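Local coordinates for phosphoribulokinase 1 (Rhodobacter sphaeroides, PDB 1A7J), which catalyses the ATP-dependent phosphorylation of D-ribulose 5-phosphate to D-ribulose 1,5-bisphosphate in the Calvin cycle, at residues His5-Ser9 with Ser125-Phe129; Val157-Ile163 with Arg208-Thr214. All blocks are in the same frame, centred on the assembly; numbering follows the deposited sequence.

Interaction 1 (His5-Ser9 with Ser125-Phe129); sequences HPIIS and SHLLF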
# COMPACT_ATOMS: atom_id res chain seq x y z
N HIS A 5 4.70 19.13 -8.09
CA HIS A 5 5.04 17.81 -8.58
C HIS A 5 4.39 16.80 -7.65
O HIS A 5 5.08 16.06 -6.95
CB HIS A 5 6.54 17.59 -8.53
CG HIS A 5 7.31 18.34 -9.57
ND1 HIS A 5 8.01 19.50 -9.28
CD2 HIS A 5 7.53 18.08 -10.88
CE1 HIS A 5 8.63 19.91 -10.37
NE2 HIS A 5 8.36 19.07 -11.35
N PRO A 6 3.05 16.81 -7.55
CA PRO A 6 2.42 16.01 -6.49
C PRO A 6 2.76 14.50 -6.51
O PRO A 6 2.97 13.90 -7.57
CB PRO A 6 0.93 16.28 -6.69
CG PRO A 6 0.80 16.58 -8.14
CD PRO A 6 2.06 17.30 -8.53
N ILE A 7 3.03 13.99 -5.31
CA ILE A 7 3.19 12.56 -5.11
C ILE A 7 1.97 12.03 -4.36
O ILE A 7 1.60 12.58 -3.33
CB ILE A 7 4.44 12.27 -4.28
CG1 ILE A 7 5.55 13.21 -4.68
CG2 ILE A 7 4.92 10.89 -4.55
CD1 ILE A 7 6.69 13.21 -3.70
N ILE A 8 1.30 11.03 -4.94
CA ILE A 8 0.20 10.27 -4.31
C ILE A 8 0.73 8.95 -3.76
O ILE A 8 1.41 8.21 -4.47
CB ILE A 8 -0.90 9.95 -5.34
CG1 ILE A 8 -1.57 11.24 -5.79
CG2 ILE A 8 -1.94 8.98 -4.74
CD1 ILE A 8 -2.45 11.05 -6.97
N SER A 9 0.30 8.59 -2.55
CA SER A 9 0.92 7.50 -1.81
C SER A 9 -0.11 6.61 -1.14
O SER A 9 -0.74 7.02 -0.16
CB SER A 9 1.86 8.08 -0.76
OG SER A 9 2.56 7.08 -0.05
N SER A 125 6.16 14.32 -16.23
CA SER A 125 5.18 13.70 -15.34
C SER A 125 4.37 14.71 -14.52
O SER A 125 4.89 15.72 -14.05
CB SER A 125 5.87 12.71 -14.40
OG SER A 125 6.70 11.83 -15.14
N HIS A 126 3.07 14.45 -14.41
CA HIS A 126 2.14 15.28 -13.65
C HIS A 126 2.21 14.92 -12.16
O HIS A 126 1.93 15.75 -11.30
CB HIS A 126 0.70 15.06 -14.18
CG HIS A 126 0.30 15.97 -15.33
ND1 HIS A 126 0.29 15.54 -16.65
CD2 HIS A 126 -0.00 17.30 -15.36
CE1 HIS A 126 0.04 16.58 -17.45
NE2 HIS A 126 -0.14 17.66 -16.70
N LEU A 127 2.42 13.63 -11.87
CA LEU A 127 2.58 13.16 -10.50
C LEU A 127 3.32 11.84 -10.44
O LEU A 127 3.48 11.16 -11.45
CB LEU A 127 1.23 13.00 -9.82
CG LEU A 127 0.19 12.19 -10.57
CD1 LEU A 127 0.18 10.75 -10.11
CD2 LEU A 127 -1.16 12.83 -10.33
N LEU A 128 3.88 11.56 -9.27
CA LEU A 128 4.41 10.23 -8.99
C LEU A 128 3.34 9.48 -8.22
O LEU A 128 2.48 10.09 -7.60
CB LEU A 128 5.71 10.34 -8.15
CG LEU A 128 6.29 9.17 -7.31
CD1 LEU A 128 6.66 7.98 -8.19
CD2 LEU A 128 7.52 9.66 -6.58
N PHE A 129 3.32 8.16 -8.40
CA PHE A 129 2.39 7.29 -7.71
C PHE A 129 3.16 6.18 -7.04
O PHE A 129 3.91 5.48 -7.70
CB PHE A 129 1.42 6.67 -8.70
CG PHE A 129 0.43 5.73 -8.08
CD1 PHE A 129 -0.55 6.21 -7.21
CD2 PHE A 129 0.44 4.38 -8.41
CE1 PHE A 129 -1.52 5.36 -6.68
CE2 PHE A 129 -0.52 3.52 -7.89
CZ PHE A 129 -1.51 4.01 -7.02
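Two backbone hydrogen bonds hold these segments side by side. Leu128 N donates to Pro6 O at 3.0 Å, and Ile8 N donates to Leu128 O at 3.1 Å with a nearly straight N-H...O angle of 167°. Leu128 thus bonds through both its amide and its carbonyl to the residues flanking Ile7, the alternation expected of parallel strands, and the short strand axes run 4.8 Å apart at 20°. Two CA-H...O contacts reinforce the pairing, Ile7 CA to Leu128 O at 3.6 Å and Phe129 CA to Ile8 O at 3.5 Å.

Paired residues send their side chains to the same side of the sheet. On one face Ile7 CG2 packs against Leu128 CD2 at 3.5 Å; Tyr87 of helix 77-90 touches both, and Phe84 touches Leu128. On the other, Ile8 CG2 lies 4.0 Å from Phe129 CD1, and Phe129 meets the ring of Phe25. At the entry to the pair, Pro6 CG rests 4.0 Å from Leu127 CB, and Ile8 CD1 reaches Leu127 CD2, also at 4.0 Å. Helix 268-284 touches Ile8 and, at this edge, Pro6 and Leu127.

These are neighbouring central strands of the parallel part of the sheet, with helices 77-90 and 268-284 on its two faces, as in the alpha/beta core of P-loop kinases; strand 7-11 leads into the predicted ATP-binding loop beginning at Gly12.

Interaction 2 (Val157-Ile163 with Arg208-Thr214); sequences VINLEWI and RVPVVDT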
# COMPACT_ATOMS: atom_id res chain seq x y z
N VAL A 157 -8.63 -5.92 7.80
CA VAL A 157 -8.63 -6.20 9.23
C VAL A 157 -7.65 -7.33 9.46
O VAL A 157 -7.52 -8.19 8.61
CB VAL A 157 -10.00 -6.57 9.76
CG1 VAL A 157 -10.87 -5.39 9.74
CG2 VAL A 157 -10.59 -7.67 8.97
N ILE A 158 -6.93 -7.29 10.57
CA ILE A 158 -5.79 -8.16 10.79
C ILE A 158 -6.11 -9.60 10.46
O ILE A 158 -5.50 -10.16 9.56
CB ILE A 158 -5.30 -8.05 12.24
CG1 ILE A 158 -4.79 -6.63 12.51
CG2 ILE A 158 -4.19 -9.04 12.47
CD1 ILE A 158 -4.54 -6.33 13.94
N ASN A 159 -7.24 -10.09 10.96
CA ASN A 159 -7.76 -11.40 10.60
C ASN A 159 -7.64 -11.69 9.12
O ASN A 159 -7.30 -12.79 8.75
CB ASN A 159 -9.23 -11.53 10.95
CG ASN A 159 -9.48 -11.50 12.39
OD1 ASN A 159 -9.59 -10.45 12.99
ND2 ASN A 159 -9.77 -12.66 12.95
N LEU A 160 -8.03 -10.76 8.27
CA LEU A 160 -7.98 -10.97 6.82
C LEU A 160 -6.58 -10.84 6.18
O LEU A 160 -6.31 -11.44 5.14
CB LEU A 160 -8.99 -10.04 6.12
CG LEU A 160 -9.13 -9.95 4.60
CD1 LEU A 160 -9.73 -11.22 4.04
CD2 LEU A 160 -10.02 -8.75 4.25
N GLU A 161 -5.65 -10.13 6.84
CA GLU A 161 -4.28 -10.04 6.34
C GLU A 161 -3.64 -11.41 6.48
O GLU A 161 -3.14 -11.94 5.50
CB GLU A 161 -3.48 -9.00 7.12
CG GLU A 161 -2.24 -8.45 6.37
CD GLU A 161 -0.95 -9.19 6.73
OE1 GLU A 161 -0.71 -9.44 7.94
OE2 GLU A 161 -0.18 -9.54 5.80
N TRP A 162 -3.83 -12.06 7.63
CA TRP A 162 -3.30 -13.40 7.85
C TRP A 162 -3.83 -14.41 6.84
O TRP A 162 -3.07 -15.22 6.35
CB TRP A 162 -3.67 -13.91 9.23
CG TRP A 162 -3.18 -13.09 10.34
CD1 TRP A 162 -2.34 -12.02 10.27
CD2 TRP A 162 -3.38 -13.36 11.72
NE1 TRP A 162 -1.96 -11.63 11.54
CE2 TRP A 162 -2.58 -12.44 12.45
CE3 TRP A 162 -4.11 -14.32 12.41
CZ2 TRP A 162 -2.50 -12.46 13.83
CZ3 TRP A 162 -4.03 -14.35 13.78
CH2 TRP A 162 -3.22 -13.42 14.49
N ILE A 163 -5.13 -14.46 6.63
CA ILE A 163 -5.70 -15.34 5.62
C ILE A 163 -5.07 -15.02 4.29
O ILE A 163 -4.75 -15.91 3.53
CB ILE A 163 -7.22 -15.12 5.47
CG1 ILE A 163 -7.93 -15.59 6.74
CG2 ILE A 163 -7.77 -15.88 4.24
CD1 ILE A 163 -9.14 -14.72 7.15
N ARG A 208 -10.74 -2.93 4.62
CA ARG A 208 -11.47 -4.06 4.09
C ARG A 208 -11.85 -4.99 5.22
O ARG A 208 -10.99 -5.57 5.86
CB ARG A 208 -10.61 -4.77 3.06
CG ARG A 208 -11.32 -5.91 2.35
CD ARG A 208 -11.12 -5.86 0.83
NE ARG A 208 -12.40 -5.95 0.11
CZ ARG A 208 -12.58 -5.56 -1.15
NH1 ARG A 208 -11.54 -5.31 -1.94
NH2 ARG A 208 -13.80 -5.49 -1.66
N VAL A 209 -13.15 -5.11 5.47
CA VAL A 209 -13.65 -5.84 6.62
C VAL A 209 -14.53 -7.00 6.16
O VAL A 209 -15.60 -6.76 5.61
CB VAL A 209 -14.55 -4.95 7.46
CG1 VAL A 209 -14.62 -5.45 8.85
CG2 VAL A 209 -14.08 -3.55 7.41
N PRO A 210 -14.18 -8.27 6.48
CA PRO A 210 -15.04 -9.33 5.96
C PRO A 210 -16.29 -9.44 6.78
O PRO A 210 -16.24 -9.49 8.01
CB PRO A 210 -14.20 -10.57 6.11
CG PRO A 210 -12.86 -10.11 6.12
CD PRO A 210 -12.91 -8.84 6.91
N VAL A 211 -17.40 -9.71 6.12
CA VAL A 211 -18.62 -9.92 6.83
C VAL A 211 -18.91 -11.42 6.75
O VAL A 211 -20.06 -11.87 6.79
CB VAL A 211 -19.70 -9.02 6.22
CG1 VAL A 211 -20.39 -9.69 5.08
CG2 VAL A 211 -20.66 -8.61 7.26
N VAL A 212 -17.83 -12.19 6.70
CA VAL A 212 -17.91 -13.61 7.00
C VAL A 212 -16.92 -13.99 8.09
O VAL A 212 -16.05 -13.20 8.46
CB VAL A 212 -17.62 -14.45 5.79
CG1 VAL A 212 -18.58 -14.12 4.71
CG2 VAL A 212 -16.21 -14.23 5.33
N ASP A 213 -16.97 -15.25 8.50
CA ASP A 213 -16.32 -15.67 9.73
C ASP A 213 -14.83 -15.81 9.53
O ASP A 213 -14.37 -16.80 8.98
CB ASP A 213 -16.90 -16.99 10.19
CG ASP A 213 -16.39 -17.43 11.52
OD1 ASP A 213 -15.71 -16.62 12.17
OD2 ASP A 213 -16.69 -18.57 11.93
N THR A 214 -14.07 -14.89 10.09
CA THR A 214 -12.63 -14.99 9.99
C THR A 214 -11.97 -15.22 11.35
O THR A 214 -10.86 -14.75 11.59
CB THR A 214 -12.06 -13.70 9.37
OG1 THR A 214 -12.14 -12.65 10.35
CG2 THR A 214 -12.85 -13.29 8.14
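Residues 158-163 form the first turns of a helix, with Val157 at its N-cap position, whereas 208-210 end a strand and 211-214 curl back toward the helix as a loop. The backbones come close at two places: Val157 and Val209 have CA atoms 5.7 Å apart, and those of Asn159 and Thr214 are 6.1 Å apart. At the first, Val157 N donates to Arg208 O at 3.1 Å, a backbone bond made just where the chain leaves strand 150-156 for the helix. Arg208 also bonds through its backbone to Val155, so the strand pairing runs right up to the helix start.

Val157 lies against the strand end, its CG1 3.9 Å from Val209 CG1 and its CG2 only 3.3 Å from Pro210 CD. One turn on, Leu160 CD2 touches both Pro210 CG and Arg208 CG at 3.7 Å; the arginine's far end leads away, and its NE bonds to Ser229. The returning loop is caught by Asn159, whose ND2 donates to Thr214 O at 2.7 Å, while Ile163 CD1 packs 3.8 Å from Thr214 CB.

Apolar contacts therefore fill the middle, and a hydrogen bond fastens each end, one between backbones and one from a side-chain amide to a loop carbonyl. Together they tie the first turn of helix 158-168 to the strand end and the loop after it, which probably helps to position the catalytic-site residue Lys165 on this helix and Glu161, the salt-bridge partner of catalytic-site Arg187.

In the fold
From the N terminus, strand 7-11 is the first element of the large mixed sheet, and interaction 1 closes a 115-residue excursion when strand 127-132 returns beside it. Strand 150-156 then takes its place on the other side of strand 7-11 and leads into helix 158-168. Interaction 2 closes a shorter excursion of 44 residues, which includes helix 180-195, as strand 204-210 ends next to the start of helix 158-168. The two loops follow in series, neither nested nor crossed. Their centres lie about 31 Å apart on opposite sides of the chain's centre, yet both reach the same sheet, interaction 1 joining neighbouring strands and interaction 2 tying a strand end to a helix start.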